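Local coordinates for protein probable fumarate reductase Ifc3 (Shewanella frigidimarina, PDB 1QO8) that catalyses the essentially unidirectional reduction of fumarate to succinate in vitro, using FAD and four covalently bound c-type hemes in each subunit of a homodimer, at residues Val357-Val363 and Val494-His500; Asp353-Gln358 and Gly536-Leu540. All coordinates share one frame; numbering follows the deposited sequence.

How the interactions relate
Interaction 1 pairs two strands of one sheet, and interaction 2 takes the lead-in of the first of them, 353-358, onto the loop 536-540; their centres lie 13 Å apart. Val357 and Gln358 belong to both. The backbone of Gln358 is held by His499 and His500 in interaction 1, whereas its amide end is held by Asn538 and Arg539 in interaction 2. The two contacts also touch directly: Arg539 NH2 packs 3.5 Å from His499 CD2, and Arg539 CD lies 3.5 Å from His500 ND1. Both reach FAD, and His499 and Arg539, which probably bind fumarate and succinate as in related enzymes, come from different contacts to the same flavin.

Interaction 1: residues Val357-Val363 and Val494-His500; sequences VQAHPTV and VAPGIHH. With FAD (flavin-adenine dinucleotide), chain G.
Gln358 lays its side chain beside that of His499, both pointing the same way, with amide and imidazole planes 35° apart. Its OE1 meets the ring edge in plane, 3.6 Å from His499 CD2, and touches His500 CB as well, while the amide's NE2 donates to Asn538 OD1. Both histidines face this one residue because the chain carries a classic beta bulge here: Gln358 O accepts from His499 N and from His500 N, each at 3.0 Å, the first donor in the carbonyl plane and the second tilted from it. Gln358 N returns a bond to His500 O. The bulge is consistent with two consecutive histidines both reaching FAD. With CG anti to the backbone N (chi1 -176°), the His499 ring is carried to the flavin, where CE1 comes 3.3 Å from FAD C8; its ND1 is hydrogen-bonded to Ser331 OG, which helps fix the rotation of the ring. The His500 ring instead presents its edge to the ribityl chain, CE1 lying 3.0 Å from FAD O3' in the ring plane.

Further along, His360 and Gly497 exchange two backbone bonds of 2.7 Å. A CB on Gly497 would clash with Val363 CG2, which already packs 3.6 Å from Gly497 N. After the corner at Pro361 the pairing resumes between Val363 and Ala495, and Thr362 CB lies alongside Val494 CG2. Val357 CG1 meets Ile498 CG2 at 3.6 Å, with Ile318 of helix 315-321 packing against both side chains. The axes of 357-360 and 494-500 run at 134°, well short of straight antiparallel. His360 and His499 are probably succinate ligands, by analogy with relatives, so this twice-bulged antiparallel pair fits the flavin-side wall of the active site in the fumarate reductase/succinate dehydrogenase subfamily.

Interaction 2: residues Asp353-Gln358 and Gly536-Leu540; sequences DIDWVQ and GYNRL. With FAD (flavin-adenine dinucleotide), chain G.
Trp356 and Tyr537 form the tightly packed end of this contact, stacked face to face with the indole five-membered ring and the phenol ring 3.7 Å apart between centroids and their planes at 14°. Tyr537 CB adds a CH-pi contact over the indole six-membered ring. Trp356 is also in cation-pi contact with Arg322, and Leu516 of the second subunit packs on it. The looser side is bridged by water: one molecule accepts from Trp356 NE1 and is hydrogen-bonded to Tyr537 OH, while another donates to both Asp353 OD2 and Gly536 O. Asp353 opens the type I beta turn 353-356 that leads into the strand, and its OD1 lies at the phenol edge, 3.7 Å from Tyr537 CE1.

Toward the flavin, direct bonds replace the waters. Extended beyond CG, Gln358 delivers its amide to the loop. NE2 donates in its amide plane to Arg539 O (2.9 Å), on a lone pair, and to Asn538 OD1 (2.9 Å) from above the carbonyl plane of the Asn538 amide. Arg539 points NE and NH2 at the one oxygen OE1, NE on a lone pair in the carbonyl plane and NH2 above it, the guanidinium turned 89° from the amide, leaving NH1 3.3 Å from FAD N1. An alanine at Gln358 is likely to leave Asn538 OD1 and Arg539 O without this donor and the guanidinium, a probable fumarate ligand by similarity, freer to turn beside the flavin.

Interaction 1: residues Val357-Val363 and Val494-His500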
loop_
_atom_site.group_PDB
_atom_site.type_symbol
_atom_site.label_atom_id
_atom_site.label_comp_id
_atom_site.label_asym_id
_atom_site.label_seq_id
_atom_site.Cartn_x
_atom_site.Cartn_y
_atom_site.Cartn_z
ATOM N N VAL A 357 7.560 -2.957 6.181
ATOM C CA VAL A 357 8.889 -3.435 5.819
ATOM C C VAL A 357 9.888 -3.286 6.997
ATOM O O VAL A 357 10.010 -2.305 7.755
ATOM C CB VAL A 357 9.417 -2.704 4.579
ATOM C CG1 VAL A 357 10.812 -3.172 4.133
ATOM C CG2 VAL A 357 8.382 -2.834 3.434
ATOM N N GLN A 358 10.453 -4.469 7.305
ATOM C CA GLN A 358 11.442 -4.576 8.397
ATOM C C GLN A 358 12.827 -4.494 7.770
ATOM O O GLN A 358 13.130 -5.090 6.728
ATOM C CB GLN A 358 11.300 -5.798 9.241
ATOM C CG GLN A 358 12.483 -6.028 10.227
ATOM C CD GLN A 358 12.232 -7.426 10.746
ATOM O OE1 GLN A 358 12.564 -8.400 10.093
ATOM N NE2 GLN A 358 11.591 -7.494 11.902
ATOM N N ALA A 359 13.637 -3.723 8.509
ATOM C CA ALA A 359 15.031 -3.571 8.063
ATOM C C ALA A 359 16.032 -3.974 9.134
ATOM O O ALA A 359 15.703 -3.916 10.294
ATOM C CB ALA A 359 15.306 -2.086 7.805
ATOM N N HIS A 360 17.308 -3.964 8.785
ATOM C CA HIS A 360 18.353 -4.276 9.771
ATOM C C HIS A 360 19.308 -3.115 9.664
ATOM O O HIS A 360 19.661 -2.682 8.593
ATOM C CB HIS A 360 18.963 -5.653 9.467
ATOM C CG HIS A 360 20.086 -5.972 10.404
ATOM N ND1 HIS A 360 20.011 -6.902 11.404
ATOM C CD2 HIS A 360 21.350 -5.475 10.461
ATOM C CE1 HIS A 360 21.156 -6.952 12.073
ATOM N NE2 HIS A 360 21.970 -6.143 11.462
ATOM N N PRO A 361 19.742 -2.550 10.790
ATOM C CA PRO A 361 20.642 -1.448 10.798
ATOM C C PRO A 361 21.969 -1.504 10.145
ATOM O O PRO A 361 22.472 -0.472 9.694
ATOM C CB PRO A 361 20.746 -1.016 12.284
ATOM C CG PRO A 361 20.212 -2.161 13.025
ATOM C CD PRO A 361 19.383 -3.090 12.147
ATOM N N THR A 362 22.808 -2.524 10.160
ATOM C CA THR A 362 24.136 -2.527 9.644
ATOM C C THR A 362 24.334 -3.852 8.873
ATOM O O THR A 362 24.677 -4.942 9.405
ATOM C CB THR A 362 25.137 -2.492 10.881
ATOM O OG1 THR A 362 24.778 -3.586 11.717
ATOM C CG2 THR A 362 25.009 -1.174 11.630
ATOM N N VAL A 363 23.842 -3.846 7.617
ATOM C CA VAL A 363 24.103 -4.945 6.646
ATOM C C VAL A 363 25.354 -4.607 5.868
ATOM O O VAL A 363 25.521 -3.418 5.522
ATOM C CB VAL A 363 22.900 -5.010 5.623
ATOM C CG1 VAL A 363 23.056 -6.064 4.585
ATOM C CG2 VAL A 363 21.636 -5.370 6.439
ATOM N N VAL A 494 29.063 -0.724 6.102
ATOM C CA VAL A 494 27.670 -1.156 6.351
ATOM C C VAL A 494 26.635 -0.114 6.043
ATOM O O VAL A 494 26.939 1.046 5.833
ATOM C CB VAL A 494 27.476 -1.559 7.818
ATOM C CG1 VAL A 494 28.538 -2.596 8.199
ATOM C CG2 VAL A 494 27.636 -0.311 8.740
ATOM N N ALA A 495 25.373 -0.477 5.950
ATOM C CA ALA A 495 24.232 0.360 5.716
ATOM C C ALA A 495 23.011 -0.424 6.132
ATOM O O ALA A 495 22.983 -1.653 6.212
ATOM C CB ALA A 495 24.232 0.797 4.247
ATOM N N PRO A 496 21.990 0.273 6.650
ATOM C CA PRO A 496 20.775 -0.447 6.978
ATOM C C PRO A 496 20.272 -1.168 5.709
ATOM O O PRO A 496 20.454 -0.701 4.612
ATOM C CB PRO A 496 19.792 0.633 7.418
ATOM C CG PRO A 496 20.524 1.904 7.391
ATOM C CD PRO A 496 21.854 1.721 6.614
ATOM N N GLY A 497 19.674 -2.357 5.926
ATOM C CA GLY A 497 19.254 -3.145 4.777
ATOM C C GLY A 497 17.775 -3.567 4.993
ATOM O O GLY A 497 17.434 -4.002 6.086
ATOM N N ILE A 498 17.053 -3.539 3.874
ATOM C CA ILE A 498 15.758 -4.232 3.865
ATOM C C ILE A 498 16.004 -5.681 4.139
ATOM O O ILE A 498 16.884 -6.358 3.588
ATOM C CB ILE A 498 14.997 -3.948 2.512
ATOM C CG1 ILE A 498 14.678 -2.410 2.665
ATOM C CG2 ILE A 498 13.667 -4.670 2.543
ATOM C CD1 ILE A 498 14.603 -1.732 1.340
ATOM N N HIS A 499 15.230 -6.305 4.970
ATOM C CA HIS A 499 15.396 -7.633 5.442
ATOM C C HIS A 499 14.127 -8.412 5.333
ATOM O O HIS A 499 14.314 -9.597 5.026
ATOM C CB HIS A 499 15.817 -7.502 6.984
ATOM C CG HIS A 499 16.107 -8.864 7.536
ATOM N ND1 HIS A 499 17.260 -9.497 7.101
ATOM C CD2 HIS A 499 15.519 -9.683 8.416
ATOM C CE1 HIS A 499 17.357 -10.711 7.697
ATOM N NE2 HIS A 499 16.285 -10.851 8.440
ATOM N N HIS A 500 12.924 -7.904 5.574
ATOM C CA HIS A 500 11.829 -8.901 5.557
ATOM C C HIS A 500 10.626 -8.011 5.230
ATOM O O HIS A 500 10.505 -6.924 5.797
ATOM C CB HIS A 500 11.621 -9.605 6.865
ATOM C CG HIS A 500 10.499 -10.629 6.864
ATOM N ND1 HIS A 500 10.676 -11.909 6.518
ATOM C CD2 HIS A 500 9.142 -10.450 7.164
ATOM C CE1 HIS A 500 9.516 -12.602 6.655
ATOM N NE2 HIS A 500 8.575 -11.737 6.978
HETATM P PA FAD G . 11.724 -17.647 -0.091
HETATM O O1A FAD G . 12.576 -18.603 0.685
HETATM O O2A FAD G . 12.222 -16.465 -0.528
HETATM O O5B FAD G . 11.614 -18.387 -1.473
HETATM C C5B FAD G . 10.702 -17.943 -2.560
HETATM C C4B FAD G . 11.053 -18.801 -3.877
HETATM O O4B FAD G . 10.075 -18.271 -4.899
HETATM C C3B FAD G . 12.440 -18.388 -4.471
HETATM O O3B FAD G . 13.413 -19.323 -4.601
HETATM C C2B FAD G . 12.101 -17.411 -5.655
HETATM O O2B FAD G . 13.043 -17.432 -6.755
HETATM C C1B FAD G . 10.856 -18.054 -6.141
HETATM N N9A FAD G . 9.989 -17.140 -6.896
HETATM C C8A FAD G . 9.756 -15.805 -6.678
HETATM N N7A FAD G . 9.021 -15.271 -7.615
HETATM C C5A FAD G . 8.740 -16.300 -8.508
HETATM C C6A FAD G . 8.050 -16.343 -9.795
HETATM N N6A FAD G . 7.472 -15.313 -10.349
HETATM N N1A FAD G . 7.980 -17.578 -10.350
HETATM C C2A FAD G . 8.641 -18.677 -9.851
HETATM N N3A FAD G . 9.317 -18.718 -8.681
HETATM C C4A FAD G . 9.343 -17.493 -8.091
HETATM N N1 FAD G . 13.444 -15.817 9.591
HETATM C C2 FAD G . 13.354 -16.610 10.625
HETATM O O2 FAD G . 12.375 -16.944 11.206
HETATM N N3 FAD G . 14.499 -17.220 11.222
HETATM C C4 FAD G . 15.716 -16.922 10.619
HETATM O O4 FAD G . 16.726 -17.359 11.095
HETATM C C4X FAD G . 15.791 -15.981 9.504
HETATM N N5 FAD G . 16.980 -15.653 8.977
HETATM C C5X FAD G . 17.061 -14.846 7.892
HETATM C C6 FAD G . 18.334 -14.558 7.382
HETATM C C7 FAD G . 18.450 -13.749 6.277
HETATM C C7M FAD G . 19.769 -13.395 5.670
HETATM C C8 FAD G . 17.245 -13.257 5.656
HETATM C C8M FAD G . 17.355 -12.434 4.409
HETATM C C9 FAD G . 15.997 -13.564 6.136
HETATM C C9A FAD G . 15.858 -14.356 7.250
HETATM N N10 FAD G . 14.636 -14.711 7.854
HETATM C C10 FAD G . 14.567 -15.491 8.944
HETATM C "C1'" FAD G . 13.362 -14.573 7.079
HETATM C "C2'" FAD G . 12.938 -15.967 6.507
HETATM O "O2'" FAD G . 14.235 -16.507 6.086
HETATM C "C3'" FAD G . 12.206 -15.658 5.177
HETATM O "O3'" FAD G . 11.052 -14.840 5.412
HETATM C "C4'" FAD G . 11.466 -16.974 4.763
HETATM O "O4'" FAD G . 12.555 -17.893 4.447
HETATM C "C5'" FAD G . 10.727 -16.642 3.417
HETATM O "O5'" FAD G . 10.373 -18.058 2.858
HETATM P P FAD G . 9.502 -18.248 1.602
HETATM O O1P FAD G . 9.378 -19.747 1.457
HETATM O O2P FAD G . 8.385 -17.451 1.849
HETATM O O3P FAD G . 10.248 -17.558 0.570
#

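Interaction 2: residues Asp353-Gln358 and Gly536-Leu540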
loop_
_atom_site.group_PDB
_atom_site.type_symbol
_atom_site.label_atom_id
_atom_site.label_comp_id
_atom_site.label_asym_id
_atom_site.label_seq_id
_atom_site.Cartn_x
_atom_site.Cartn_y
_atom_site.Cartn_z
ATOM N N ASP A 353 -1.585 -5.495 5.745
ATOM C CA ASP A 353 -0.415 -4.722 6.160
ATOM C C ASP A 353 0.618 -4.573 5.059
ATOM O O ASP A 353 1.863 -4.682 5.314
ATOM C CB ASP A 353 0.291 -5.332 7.418
ATOM C CG ASP A 353 -0.630 -5.642 8.573
ATOM O OD1 ASP A 353 -1.565 -4.814 8.819
ATOM O OD2 ASP A 353 -0.512 -6.662 9.296
ATOM N N ILE A 354 0.204 -4.171 3.839
ATOM C CA ILE A 354 1.014 -4.454 2.645
ATOM C C ILE A 354 2.345 -3.720 2.687
ATOM O O ILE A 354 3.442 -4.139 2.253
ATOM C CB ILE A 354 0.237 -4.102 1.376
ATOM C CG1 ILE A 354 0.973 -4.421 0.077
ATOM C CG2 ILE A 354 -0.147 -2.616 1.396
ATOM C CD1 ILE A 354 1.231 -5.923 -0.148
ATOM N N ASP A 355 2.318 -2.551 3.341
ATOM C CA ASP A 355 3.457 -1.628 3.253
ATOM C C ASP A 355 4.446 -1.812 4.416
ATOM O O ASP A 355 5.430 -1.057 4.431
ATOM C CB ASP A 355 2.986 -0.193 3.110
ATOM C CG ASP A 355 2.060 0.403 4.141
ATOM O OD1 ASP A 355 1.277 -0.353 4.743
ATOM O OD2 ASP A 355 2.139 1.629 4.346
ATOM N N TRP A 356 4.362 -2.829 5.227
ATOM C CA TRP A 356 5.145 -2.943 6.473
ATOM C C TRP A 356 6.461 -3.698 6.184
ATOM O O TRP A 356 6.363 -4.843 5.709
ATOM C CB TRP A 356 4.356 -3.536 7.669
ATOM C CG TRP A 356 3.512 -2.412 8.222
ATOM C CD1 TRP A 356 2.224 -2.104 7.883
ATOM C CD2 TRP A 356 3.918 -1.419 9.160
ATOM N NE1 TRP A 356 1.783 -0.981 8.548
ATOM C CE2 TRP A 356 2.820 -0.537 9.325
ATOM C CE3 TRP A 356 5.117 -1.174 9.829
ATOM C CZ2 TRP A 356 2.896 0.583 10.163
ATOM C CZ3 TRP A 356 5.192 -0.046 10.639
ATOM C CH2 TRP A 356 4.072 0.777 10.835
ATOM N N VAL A 357 7.560 -2.957 6.181
ATOM C CA VAL A 357 8.889 -3.435 5.819
ATOM C C VAL A 357 9.888 -3.286 6.997
ATOM O O VAL A 357 10.010 -2.305 7.755
ATOM C CB VAL A 357 9.417 -2.704 4.579
ATOM C CG1 VAL A 357 10.812 -3.172 4.133
ATOM C CG2 VAL A 357 8.382 -2.834 3.434
ATOM N N GLN A 358 10.453 -4.469 7.305
ATOM C CA GLN A 358 11.442 -4.576 8.397
ATOM C C GLN A 358 12.827 -4.494 7.770
ATOM O O GLN A 358 13.130 -5.090 6.728
ATOM C CB GLN A 358 11.300 -5.798 9.241
ATOM C CG GLN A 358 12.483 -6.028 10.227
ATOM C CD GLN A 358 12.232 -7.426 10.746
ATOM O OE1 GLN A 358 12.564 -8.400 10.093
ATOM N NE2 GLN A 358 11.591 -7.494 11.902
ATOM N N GLY A 536 2.085 -9.149 11.825
ATOM C CA GLY A 536 1.679 -7.754 12.018
ATOM C C GLY A 536 2.742 -6.768 11.623
ATOM O O GLY A 536 3.230 -6.811 10.475
ATOM N N TYR A 537 3.047 -5.791 12.460
ATOM C CA TYR A 537 4.010 -4.742 12.041
ATOM C C TYR A 537 5.446 -5.129 12.295
ATOM O O TYR A 537 6.316 -4.324 11.934
ATOM C CB TYR A 537 3.690 -3.400 12.740
ATOM C CG TYR A 537 2.431 -2.686 12.321
ATOM C CD1 TYR A 537 1.518 -3.267 11.437
ATOM C CD2 TYR A 537 2.152 -1.394 12.781
ATOM C CE1 TYR A 537 0.377 -2.586 11.042
ATOM C CE2 TYR A 537 1.005 -0.695 12.399
ATOM C CZ TYR A 537 0.132 -1.299 11.520
ATOM O OH TYR A 537 -1.000 -0.660 11.086
ATOM N N ASN A 538 5.795 -6.311 12.825
ATOM C CA ASN A 538 7.263 -6.537 13.030
ATOM C C ASN A 538 7.493 -8.012 13.184
ATOM O O ASN A 538 6.894 -8.594 14.102
ATOM C CB ASN A 538 7.731 -5.757 14.257
ATOM C CG ASN A 538 9.230 -5.934 14.479
ATOM O OD1 ASN A 538 10.075 -5.685 13.630
ATOM N ND2 ASN A 538 9.591 -6.502 15.621
ATOM N N ARG A 539 8.327 -8.617 12.341
ATOM C CA ARG A 539 8.578 -10.076 12.442
ATOM C C ARG A 539 9.537 -10.308 13.628
ATOM O O ARG A 539 10.553 -9.603 13.593
ATOM C CB ARG A 539 9.269 -10.548 11.149
ATOM C CG ARG A 539 9.813 -11.969 11.067
ATOM C CD ARG A 539 10.864 -12.195 9.967
ATOM N NE ARG A 539 12.011 -11.331 10.352
ATOM C CZ ARG A 539 13.117 -11.663 11.008
ATOM N NH1 ARG A 539 13.265 -12.963 11.283
ATOM N NH2 ARG A 539 14.004 -10.749 11.384
ATOM N N LEU A 540 9.251 -11.237 14.543
ATOM C CA LEU A 540 10.307 -11.766 15.413
ATOM C C LEU A 540 11.231 -12.808 14.831
ATOM O O LEU A 540 10.854 -13.721 14.062
ATOM C CB LEU A 540 9.590 -12.389 16.651
ATOM C CG LEU A 540 8.748 -11.381 17.454
ATOM C CD1 LEU A 540 8.266 -11.913 18.795
ATOM C CD2 LEU A 540 9.592 -10.133 17.772
HETATM P PA FAD G . 11.724 -17.647 -0.091
HETATM O O1A FAD G . 12.576 -18.603 0.685
HETATM O O2A FAD G . 12.222 -16.465 -0.528
HETATM O O5B FAD G . 11.614 -18.387 -1.473
HETATM C C5B FAD G . 10.702 -17.943 -2.560
HETATM C C4B FAD G . 11.053 -18.801 -3.877
HETATM O O4B FAD G . 10.075 -18.271 -4.899
HETATM C C3B FAD G . 12.440 -18.388 -4.471
HETATM O O3B FAD G . 13.413 -19.323 -4.601
HETATM C C2B FAD G . 12.101 -17.411 -5.655
HETATM O O2B FAD G . 13.043 -17.432 -6.755
HETATM C C1B FAD G . 10.856 -18.054 -6.141
HETATM N N9A FAD G . 9.989 -17.140 -6.896
HETATM C C8A FAD G . 9.756 -15.805 -6.678
HETATM N N7A FAD G . 9.021 -15.271 -7.615
HETATM C C5A FAD G . 8.740 -16.300 -8.508
HETATM C C6A FAD G . 8.050 -16.343 -9.795
HETATM N N6A FAD G . 7.472 -15.313 -10.349
HETATM N N1A FAD G . 7.980 -17.578 -10.350
HETATM C C2A FAD G . 8.641 -18.677 -9.851
HETATM N N3A FAD G . 9.317 -18.718 -8.681
HETATM C C4A FAD G . 9.343 -17.493 -8.091
HETATM N N1 FAD G . 13.444 -15.817 9.591
HETATM C C2 FAD G . 13.354 -16.610 10.625
HETATM O O2 FAD G . 12.375 -16.944 11.206
HETATM N N3 FAD G . 14.499 -17.220 11.222
HETATM C C4 FAD G . 15.716 -16.922 10.619
HETATM O O4 FAD G . 16.726 -17.359 11.095
HETATM C C4X FAD G . 15.791 -15.981 9.504
HETATM N N5 FAD G . 16.980 -15.653 8.977
HETATM C C5X FAD G . 17.061 -14.846 7.892
HETATM C C6 FAD G . 18.334 -14.558 7.382
HETATM C C7 FAD G . 18.450 -13.749 6.277
HETATM C C7M FAD G . 19.769 -13.395 5.670
HETATM C C8 FAD G . 17.245 -13.257 5.656
HETATM C C8M FAD G . 17.355 -12.434 4.409
HETATM C C9 FAD G . 15.997 -13.564 6.136
HETATM C C9A FAD G . 15.858 -14.356 7.250
HETATM N N10 FAD G . 14.636 -14.711 7.854
HETATM C C10 FAD G . 14.567 -15.491 8.944
HETATM C "C1'" FAD G . 13.362 -14.573 7.079
HETATM C "C2'" FAD G . 12.938 -15.967 6.507
HETATM O "O2'" FAD G . 14.235 -16.507 6.086
HETATM C "C3'" FAD G . 12.206 -15.658 5.177
HETATM O "O3'" FAD G . 11.052 -14.840 5.412
HETATM C "C4'" FAD G . 11.466 -16.974 4.763
HETATM O "O4'" FAD G . 12.555 -17.893 4.447
HETATM C "C5'" FAD G . 10.727 -16.642 3.417
HETATM O "O5'" FAD G . 10.373 -18.058 2.858
HETATM P P FAD G . 9.502 -18.248 1.602
HETATM O O1P FAD G . 9.378 -19.747 1.457
HETATM O O2P FAD G . 8.385 -17.451 1.849
HETATM O O3P FAD G . 10.248 -17.558 0.570
HETATM O O HOH W 1 1.421 -8.492 8.906
HETATM O O HOH W 2 -1.194 -0.266 8.477
#